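Long-range contact in lipoteichoic acid primase (Listeria monocytogenes, PDB 4UOP), which is an extracellular, magnesium-binding enzyme domain of the sulfatase-like, alkaline-phosphatase-type family, built as an alpha/beta fold around a largely parallel central sheet: residues L143-T155 with N211-S223. Sequence-based numbering, arbitrary orientation.
Sequences LGKNDYKTATFHT and NQKFYAQLISVSS
From Lys149 to Phe153 the chain runs parallel to Phe214-Ile219, the strand axes 4.6 Å apart and 13° from alignment, as neighbouring strands in the central sheet of the sulfatase-type alpha/beta fold. Six backbone hydrogen bonds join them, from Lys149 N to Lys213 O at one end to Ile219 N to Phe153 O at the other. Side chains alternate between two helix-covered faces. On one, the Phe153 ring brings CE1 to 3.9 Å from Ala216 CB, a small residue that leaves room for it, and packs against Ala200 and Ile203 of helix 193-209. On the other, Tyr215 meets Leu143 CD1, 3.7 Å from its CD2, and has Thr150 CG2 at the edge of its ring; Tyr116 of helix 107-117 also touches this face. The Tyr215 hydroxyl donates to Gln217 OE1 (2.6 Å), pairing two buried polar ends.

Just before the first bridge, Lys213 suits a half-exposed place: its methylene CE lies over one face of the Tyr148 ring, opposite Leu143 CD2, in a CH-pi contact, while a bend at chi3 turns NZ to Asn146 O, 2.8 Å away. Lys213 O accepts from both Lys149 N and Gln212 NE2, and this second bond holds the Gln212 amide beside Lys149 CG.

Past the last bridge the 211-223 segment leads toward the magnesium ion, about 7 Å from the Ile219 side chain, and Ser220 OG bonds to the backbone of its ligand Glu66. Beside Ile219, His154 donates from ND1 to Ile219 O at 3.0 Å; the N-H...O angle is nearly straight at 174° and the oxygen lies in the imidazole plane, although ND1 stands 47° out of the carbonyl plane.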
loop_
_atom_site.group_PDB
_atom_site.type_symbol
_atom_site.label_atom_id
_atom_site.label_comp_id
_atom_site.label_asym_id
_atom_site.label_seq_id
_atom_site.Cartn_x
_atom_site.Cartn_y
_atom_site.Cartn_z
ATOM N N LEU B 143 -26.227 -10.094 -11.872
ATOM C CA LEU B 143 -26.527 -10.921 -13.032
ATOM C C LEU B 143 -27.169 -12.247 -12.631
ATOM O O LEU B 143 -28.052 -12.748 -13.333
ATOM C CB LEU B 143 -25.279 -11.147 -13.893
ATOM C CG LEU B 143 -24.796 -9.906 -14.646
ATOM C CD1 LEU B 143 -23.485 -10.211 -15.367
ATOM C CD2 LEU B 143 -25.853 -9.402 -15.617
ATOM N N GLY B 144 -26.761 -12.787 -11.486
ATOM C CA GLY B 144 -27.345 -14.003 -10.960
ATOM C C GLY B 144 -28.833 -13.868 -10.632
ATOM O O GLY B 144 -29.550 -14.862 -10.653
ATOM N N LYS B 145 -29.276 -12.649 -10.342
ATOM C CA LYS B 145 -30.705 -12.357 -10.138
ATOM C C LYS B 145 -31.455 -12.093 -11.442
ATOM O O LYS B 145 -32.668 -11.867 -11.437
ATOM C CB LYS B 145 -30.872 -11.150 -9.205
ATOM C CG LYS B 145 -30.375 -11.383 -7.789
ATOM C CD LYS B 145 -31.050 -12.589 -7.161
ATOM C CE LYS B 145 -30.668 -12.773 -5.705
ATOM N NZ LYS B 145 -31.495 -13.842 -5.079
ATOM N N ASN B 146 -30.728 -12.126 -12.552
ATOM C CA ASN B 146 -31.301 -11.961 -13.869
ATOM C C ASN B 146 -31.037 -13.158 -14.764
ATOM O O ASN B 146 -30.883 -13.014 -15.973
ATOM C CB ASN B 146 -30.758 -10.673 -14.474
ATOM C CG ASN B 146 -31.357 -9.433 -13.826
ATOM O OD1 ASN B 146 -32.375 -8.943 -14.291
ATOM N ND2 ASN B 146 -30.742 -8.929 -12.756
ATOM N N ASP B 147 -30.997 -14.337 -14.152
ATOM C CA ASP B 147 -30.945 -15.614 -14.851
ATOM C C ASP B 147 -29.619 -15.887 -15.547
ATOM O O ASP B 147 -29.589 -16.649 -16.513
ATOM C CB ASP B 147 -32.089 -15.744 -15.873
ATOM C CG ASP B 147 -33.455 -15.594 -15.233
ATOM O OD1 ASP B 147 -33.929 -16.582 -14.641
ATOM O OD2 ASP B 147 -34.029 -14.487 -15.303
ATOM N N TYR B 148 -28.541 -15.279 -15.055
ATOM C CA TYR B 148 -27.192 -15.634 -15.497
ATOM C C TYR B 148 -26.568 -16.584 -14.479
ATOM O O TYR B 148 -26.680 -16.367 -13.275
ATOM C CB TYR B 148 -26.291 -14.396 -15.628
ATOM C CG TYR B 148 -26.630 -13.484 -16.794
ATOM C CD1 TYR B 148 -27.741 -12.663 -16.767
ATOM C CD2 TYR B 148 -25.834 -13.450 -17.926
ATOM C CE1 TYR B 148 -28.071 -11.842 -17.849
ATOM C CE2 TYR B 148 -26.136 -12.627 -19.000
ATOM C CZ TYR B 148 -27.262 -11.827 -18.962
ATOM O OH TYR B 148 -27.581 -11.021 -20.031
ATOM N N LYS B 149 -25.917 -17.633 -14.972
ATOM C CA LYS B 149 -24.954 -18.393 -14.186
ATOM C C LYS B 149 -23.613 -17.689 -14.373
ATOM O O LYS B 149 -23.306 -17.243 -15.471
ATOM C CB LYS B 149 -24.853 -19.835 -14.675
ATOM C CG LYS B 149 -26.091 -20.677 -14.387
ATOM C CD LYS B 149 -26.274 -20.893 -12.905
ATOM C CE LYS B 149 -27.422 -21.847 -12.611
ATOM N NZ LYS B 149 -27.525 -22.051 -11.143
ATOM N N THR B 150 -22.849 -17.558 -13.292
ATOM C CA THR B 150 -21.666 -16.713 -13.282
ATOM C C THR B 150 -20.444 -17.532 -12.869
ATOM O O THR B 150 -20.521 -18.377 -11.962
ATOM C CB THR B 150 -21.860 -15.494 -12.355
ATOM O OG1 THR B 150 -22.023 -15.920 -11.003
ATOM C CG2 THR B 150 -23.101 -14.687 -12.772
ATOM N N ALA B 151 -19.330 -17.319 -13.560
ATOM C CA ALA B 151 -18.102 -18.054 -13.255
ATOM C C ALA B 151 -16.898 -17.191 -13.564
ATOM O O ALA B 151 -16.941 -16.347 -14.460
ATOM C CB ALA B 151 -18.028 -19.359 -14.041
ATOM N N THR B 152 -15.817 -17.432 -12.830
ATOM C CA THR B 152 -14.541 -16.817 -13.170
ATOM C C THR B 152 -13.478 -17.900 -13.338
ATOM O O THR B 152 -13.544 -18.938 -12.670
ATOM C CB THR B 152 -14.156 -15.760 -12.116
ATOM O OG1 THR B 152 -12.965 -15.056 -12.509
ATOM C CG2 THR B 152 -13.999 -16.388 -10.748
ATOM N N PHE B 153 -12.526 -17.641 -14.239
ATOM C CA PHE B 153 -11.514 -18.601 -14.676
ATOM C C PHE B 153 -10.135 -17.969 -14.568
ATOM O O PHE B 153 -9.901 -16.887 -15.090
ATOM C CB PHE B 153 -11.721 -18.970 -16.153
ATOM C CG PHE B 153 -13.043 -19.638 -16.463
ATOM C CD1 PHE B 153 -14.212 -18.880 -16.609
ATOM C CD2 PHE B 153 -13.122 -21.001 -16.640
ATOM C CE1 PHE B 153 -15.413 -19.482 -16.933
ATOM C CE2 PHE B 153 -14.337 -21.611 -16.940
ATOM C CZ PHE B 153 -15.480 -20.850 -17.088
ATOM N N HIS B 154 -9.209 -18.672 -13.918
ATOM C CA HIS B 154 -7.821 -18.227 -13.832
ATOM C C HIS B 154 -6.974 -19.448 -13.526
ATOM O O HIS B 154 -7.389 -20.270 -12.715
ATOM C CB HIS B 154 -7.676 -17.182 -12.735
ATOM C CG HIS B 154 -6.286 -16.641 -12.587
ATOM N ND1 HIS B 154 -5.645 -15.934 -13.584
ATOM C CD2 HIS B 154 -5.420 -16.697 -11.550
ATOM C CE1 HIS B 154 -4.449 -15.567 -13.162
ATOM N NE2 HIS B 154 -4.285 -16.024 -11.932
ATOM N N THR B 155 -5.813 -19.582 -14.173
ATOM C CA THR B 155 -5.068 -20.848 -14.119
ATOM C C THR B 155 -4.170 -21.010 -12.890
ATOM O O THR B 155 -3.640 -22.105 -12.677
ATOM C CB THR B 155 -4.228 -21.111 -15.388
ATOM O OG1 THR B 155 -3.166 -20.156 -15.478
ATOM C CG2 THR B 155 -5.094 -21.050 -16.651
ATOM N N ASN B 211 -29.102 -23.199 -23.551
ATOM C CA ASN B 211 -29.863 -21.979 -23.289
ATOM C C ASN B 211 -29.694 -21.435 -21.887
ATOM O O ASN B 211 -30.640 -20.884 -21.317
ATOM C CB ASN B 211 -31.361 -22.205 -23.564
ATOM C CG ASN B 211 -31.763 -21.791 -24.947
ATOM O OD1 ASN B 211 -30.921 -21.587 -25.824
ATOM N ND2 ASN B 211 -33.070 -21.667 -25.161
ATOM N N GLN B 212 -28.498 -21.584 -21.324
ATOM C CA GLN B 212 -28.210 -21.014 -20.022
ATOM C C GLN B 212 -27.421 -19.737 -20.229
ATOM O O GLN B 212 -26.247 -19.778 -20.598
ATOM C CB GLN B 212 -27.424 -21.995 -19.163
ATOM C CG GLN B 212 -26.965 -21.418 -17.828
ATOM C CD GLN B 212 -28.131 -20.970 -16.959
ATOM O OE1 GLN B 212 -28.845 -21.801 -16.392
ATOM N NE2 GLN B 212 -28.325 -19.652 -16.842
ATOM N N LYS B 213 -28.059 -18.593 -20.015
ATOM C CA LYS B 213 -27.341 -17.328 -20.104
ATOM C C LYS B 213 -26.203 -17.383 -19.097
ATOM O O LYS B 213 -26.403 -17.843 -17.960
ATOM C CB LYS B 213 -28.242 -16.154 -19.756
ATOM C CG LYS B 213 -29.307 -15.819 -20.782
ATOM C CD LYS B 213 -29.961 -14.488 -20.454
ATOM C CE LYS B 213 -30.379 -14.420 -18.998
ATOM N NZ LYS B 213 -31.350 -13.328 -18.742
ATOM N N PHE B 214 -25.021 -16.911 -19.499
ATOM C CA PHE B 214 -23.859 -16.979 -18.626
ATOM C C PHE B 214 -23.046 -15.687 -18.662
ATOM O O PHE B 214 -23.061 -14.942 -19.653
ATOM C CB PHE B 214 -22.972 -18.186 -18.991
ATOM C CG PHE B 214 -22.391 -18.126 -20.382
ATOM C CD1 PHE B 214 -21.210 -17.462 -20.628
ATOM C CD2 PHE B 214 -23.040 -18.738 -21.448
ATOM C CE1 PHE B 214 -20.676 -17.406 -21.902
ATOM C CE2 PHE B 214 -22.517 -18.689 -22.715
ATOM C CZ PHE B 214 -21.332 -18.013 -22.955
ATOM N N TYR B 215 -22.380 -15.425 -17.545
ATOM C CA TYR B 215 -21.319 -14.444 -17.444
ATOM C C TYR B 215 -20.059 -15.215 -17.103
ATOM O O TYR B 215 -20.002 -15.902 -16.070
ATOM C CB TYR B 215 -21.645 -13.396 -16.365
ATOM C CG TYR B 215 -20.478 -12.573 -15.845
ATOM C CD1 TYR B 215 -19.437 -12.179 -16.679
ATOM C CD2 TYR B 215 -20.445 -12.156 -14.514
ATOM C CE1 TYR B 215 -18.371 -11.416 -16.199
ATOM C CE2 TYR B 215 -19.406 -11.378 -14.032
ATOM C CZ TYR B 215 -18.355 -11.036 -14.873
ATOM O OH TYR B 215 -17.316 -10.276 -14.388
ATOM N N ALA B 216 -19.066 -15.134 -17.984
ATOM C CA ALA B 216 -17.749 -15.721 -17.742
ATOM C C ALA B 216 -16.692 -14.619 -17.672
ATOM O O ALA B 216 -16.604 -13.776 -18.577
ATOM C CB ALA B 216 -17.422 -16.701 -18.846
ATOM N N GLN B 217 -15.930 -14.596 -16.580
ATOM C CA GLN B 217 -14.795 -13.677 -16.409
ATOM C C GLN B 217 -13.505 -14.498 -16.483
ATOM O O GLN B 217 -13.333 -15.412 -15.693
ATOM C CB GLN B 217 -14.865 -12.987 -15.059
ATOM C CG GLN B 217 -13.692 -12.071 -14.773
ATOM C CD GLN B 217 -13.874 -10.649 -15.260
ATOM O OE1 GLN B 217 -15.003 -10.172 -15.458
ATOM N NE2 GLN B 217 -12.760 -9.929 -15.389
ATOM N N LEU B 218 -12.646 -14.184 -17.442
ATOM C CA LEU B 218 -11.383 -14.876 -17.620
ATOM C C LEU B 218 -10.251 -13.919 -17.286
ATOM O O LEU B 218 -10.245 -12.762 -17.742
ATOM C CB LEU B 218 -11.242 -15.385 -19.052
ATOM C CG LEU B 218 -12.216 -16.480 -19.483
ATOM C CD1 LEU B 218 -13.540 -15.900 -19.934
ATOM C CD2 LEU B 218 -11.648 -17.310 -20.624
ATOM N N ILE B 219 -9.292 -14.378 -16.483
ATOM C CA ILE B 219 -8.171 -13.571 -16.059
ATOM C C ILE B 219 -6.926 -14.214 -16.678
ATOM O O ILE B 219 -6.593 -15.275 -16.306
ATOM C CB ILE B 219 -8.025 -13.572 -14.522
ATOM C CG1 ILE B 219 -9.373 -13.278 -13.870
ATOM C CG2 ILE B 219 -7.032 -12.555 -14.053
ATOM C CD1 ILE B 219 -9.828 -11.909 -14.152
ATOM N N SER B 220 -6.287 -13.524 -17.611
ATOM C CA SER B 220 -5.094 -14.032 -18.282
ATOM C C SER B 220 -3.871 -13.950 -17.394
ATOM O O SER B 220 -3.938 -13.315 -16.382
ATOM C CB SER B 220 -4.851 -13.310 -19.591
ATOM O OG SER B 220 -4.186 -12.146 -19.381
ATOM N N VAL B 221 -2.793 -14.656 -17.733
ATOM C CA VAL B 221 -1.636 -14.631 -16.883
ATOM C C VAL B 221 -0.288 -14.722 -17.577
ATOM O O VAL B 221 0.663 -14.433 -16.994
ATOM C CB VAL B 221 -1.744 -15.660 -15.748
ATOM C CG1 VAL B 221 -1.340 -17.007 -16.235
ATOM C CG2 VAL B 221 -0.910 -15.273 -14.558
ATOM N N SER B 222 -0.279 -15.152 -18.815
ATOM C CA SER B 222 0.981 -15.440 -19.493
ATOM C C SER B 222 1.862 -14.201 -19.686
ATOM O O SER B 222 3.047 -14.307 -19.839
ATOM C CB SER B 222 0.763 -16.171 -20.811
ATOM O OG SER B 222 0.275 -17.442 -20.588
ATOM N N SER B 223 1.231 -13.048 -19.759
ATOM C CA SER B 223 1.965 -11.799 -19.885
ATOM C C SER B 223 2.265 -11.120 -18.528
ATOM O O SER B 223 2.562 -9.912 -18.476
ATOM C CB SER B 223 1.259 -10.860 -20.869
ATOM O OG SER B 223 -0.129 -10.734 -20.551
HETATM O O HOH W 1 -30.670 -18.279 -18.630
HETATM O O HOH W 2 -5.038 -17.701 -16.240
#